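Local coordinates for adenine phosphoribosyltransferase (PDB 1QB7), which probably catalyses the transfer of a phosphoribosyl group from 5-phospho-alpha-D-ribose 1-diphosphate to adenine, giving AMP and diphosphate in purine salvage, at residues Thr73-Phe78 with Met88-Leu93. Sequence-based numbering, arbitrary orientation.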
loop_
_atom_site.group_PDB
_atom_site.type_symbol
_atom_site.label_atom_id
_atom_site.label_comp_id
_atom_site.label_asym_id
_atom_site.label_seq_id
_atom_site.Cartn_x
_atom_site.Cartn_y
_atom_site.Cartn_z
ATOM N N THR A 73 6.487 -7.678 17.319
ATOM C CA THR A 73 5.896 -8.917 16.832
ATOM C C THR A 73 5.072 -8.677 15.575
ATOM O O THR A 73 4.828 -9.603 14.801
ATOM C CB THR A 73 4.980 -9.566 17.902
ATOM O OG1 THR A 73 3.890 -8.691 18.206
ATOM C CG2 THR A 73 5.755 -9.842 19.178
ATOM N N HIS A 74 4.660 -7.426 15.368
ATOM C CA HIS A 74 3.825 -7.057 14.220
ATOM C C HIS A 74 4.085 -5.626 13.743
ATOM O O HIS A 74 4.476 -4.756 14.526
ATOM C CB HIS A 74 2.327 -7.090 14.602
ATOM C CG HIS A 74 1.808 -8.429 15.037
ATOM N ND1 HIS A 74 2.001 -8.931 16.306
ATOM C CD2 HIS A 74 1.038 -9.337 14.389
ATOM C CE1 HIS A 74 1.375 -10.088 16.419
ATOM N NE2 HIS A 74 0.782 -10.356 15.270
ATOM N N ILE A 75 3.823 -5.391 12.460
ATOM C CA ILE A 75 3.920 -4.054 11.863
ATOM C C ILE A 75 2.477 -3.784 11.394
ATOM O O ILE A 75 1.870 -4.632 10.737
ATOM C CB ILE A 75 4.832 -4.000 10.609
ATOM C CG1 ILE A 75 6.267 -4.455 10.923
ATOM C CG2 ILE A 75 4.803 -2.595 10.016
ATOM C CD1 ILE A 75 7.068 -3.520 11.775
ATOM N N LEU A 76 1.907 -2.652 11.793
ATOM C CA LEU A 76 0.544 -2.298 11.392
ATOM C C LEU A 76 0.612 -1.021 10.560
ATOM O O LEU A 76 0.932 0.049 11.078
ATOM C CB LEU A 76 -0.355 -2.101 12.619
ATOM C CG LEU A 76 -1.802 -1.613 12.407
ATOM C CD1 LEU A 76 -2.614 -2.607 11.592
ATOM C CD2 LEU A 76 -2.479 -1.385 13.741
ATOM N N GLY A 77 0.335 -1.147 9.267
ATOM C CA GLY A 77 0.395 -0.007 8.370
ATOM C C GLY A 77 -0.963 0.560 8.013
ATOM O O GLY A 77 -1.942 -0.185 7.870
ATOM N N PHE A 78 -1.009 1.880 7.841
ATOM C CA PHE A 78 -2.246 2.588 7.515
ATOM C C PHE A 78 -2.512 2.637 6.009
ATOM O O PHE A 78 -1.608 2.890 5.215
ATOM C CB PHE A 78 -2.204 4.022 8.065
ATOM C CG PHE A 78 -1.991 4.115 9.561
ATOM C CD1 PHE A 78 -1.863 2.976 10.349
ATOM C CD2 PHE A 78 -1.899 5.361 10.174
ATOM C CE1 PHE A 78 -1.643 3.078 11.727
ATOM C CE2 PHE A 78 -1.680 5.477 11.545
ATOM C CZ PHE A 78 -1.551 4.334 12.323
ATOM N N MET A 88 8.020 -4.024 3.348
ATOM C CA MET A 88 9.445 -4.203 3.099
ATOM C C MET A 88 10.251 -4.322 4.387
ATOM O O MET A 88 11.349 -4.870 4.383
ATOM C CB MET A 88 10.011 -3.123 2.173
ATOM C CG MET A 88 9.997 -1.726 2.716
ATOM S SD MET A 88 10.769 -0.592 1.548
ATOM C CE MET A 88 10.772 0.881 2.544
ATOM N N ILE A 89 9.702 -3.824 5.491
ATOM C CA ILE A 89 10.378 -3.926 6.779
ATOM C C ILE A 89 10.022 -5.276 7.404
ATOM O O ILE A 89 10.902 -6.034 7.820
ATOM C CB ILE A 89 9.949 -2.796 7.729
ATOM C CG1 ILE A 89 10.359 -1.441 7.152
ATOM C CG2 ILE A 89 10.589 -2.981 9.096
ATOM C CD1 ILE A 89 9.706 -0.263 7.856
ATOM N N ALA A 90 8.725 -5.579 7.424
ATOM C CA ALA A 90 8.203 -6.822 7.986
ATOM C C ALA A 90 8.795 -8.076 7.340
ATOM O O ALA A 90 9.038 -9.072 8.024
ATOM C CB ALA A 90 6.676 -6.844 7.885
ATOM N N VAL A 91 9.038 -8.020 6.032
ATOM C CA VAL A 91 9.602 -9.160 5.307
ATOM C C VAL A 91 11.018 -9.484 5.799
ATOM O O VAL A 91 11.412 -10.650 5.862
ATOM C CB VAL A 91 9.593 -8.922 3.767
ATOM C CG1 VAL A 91 10.662 -7.929 3.360
ATOM C CG2 VAL A 91 9.761 -10.232 3.031
ATOM N N GLU A 92 11.757 -8.449 6.189
ATOM C CA GLU A 92 13.113 -8.613 6.693
ATOM C C GLU A 92 13.120 -9.092 8.145
ATOM O O GLU A 92 13.942 -9.924 8.535
ATOM C CB GLU A 92 13.878 -7.294 6.584
ATOM C CG GLU A 92 14.067 -6.803 5.161
ATOM C CD GLU A 92 14.775 -7.814 4.269
ATOM O OE1 GLU A 92 15.547 -8.654 4.780
ATOM O OE2 GLU A 92 14.568 -7.764 3.040
ATOM N N LEU A 93 12.221 -8.528 8.946
ATOM C CA LEU A 93 12.096 -8.882 10.354
ATOM C C LEU A 93 11.404 -10.229 10.506
ATOM O O LEU A 93 11.404 -10.819 11.592
ATOM C CB LEU A 93 11.279 -7.820 11.093
ATOM C CG LEU A 93 11.829 -6.396 11.143
ATOM C CD1 LEU A 93 10.833 -5.492 11.861
ATOM C CD2 LEU A 93 13.174 -6.392 11.843
#
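Ile75 of the strand 74-78 and Ala90 of the helix segment 88-93 meet where the axes of strand 74-78 and helix residues 88-93 run nearly antiparallel, at 171°, and come within 8.9 Å of each other. The CA atoms of Ile75 and Ala90 lie 6.4 Å from each other, a separation consistent with the small side chain of Ala90. No hydrogen bond links the two segments; the contact is wholly apolar and centres on one strand residue. Ile75 CG1 rests on Ala90 CB at 3.9 Å. With CG1 anti to the carbonyl carbon (chi1 -59°), the longer branch of the isoleucine reaches out to the helix and CG1 itself meets the alanine methyl; the second torsion (chi2 -70°) then turns CD1 off Ala90 toward Ile89 and Leu93. Ile75 CD1 faces a pair of methyls one helical turn apart, 4.5 Å from Ile89 CG2 and 4.3 Å from Leu93 CD1. The backbone bond from Leu93 N to Ile89 O, 3.0 Å long, closes that turn. Ile75 also touches Val142 and Ile144 of the neighbouring strand 140-145, while Ile89 and Leu93 pack on Leu61 and Tyr65 of helix 51-67. The arrangement is that of a beta-alpha-beta unit, strand 74-78, helix 86-93 and strand 97-100, in the phosphoribosyltransferase domain: the helix returns antiparallel across the sheet before the next parallel strand. With dispersion and the hydrophobic effect as its chemistry, the contact contributes nonpolar packing between this helix and strand 74-78.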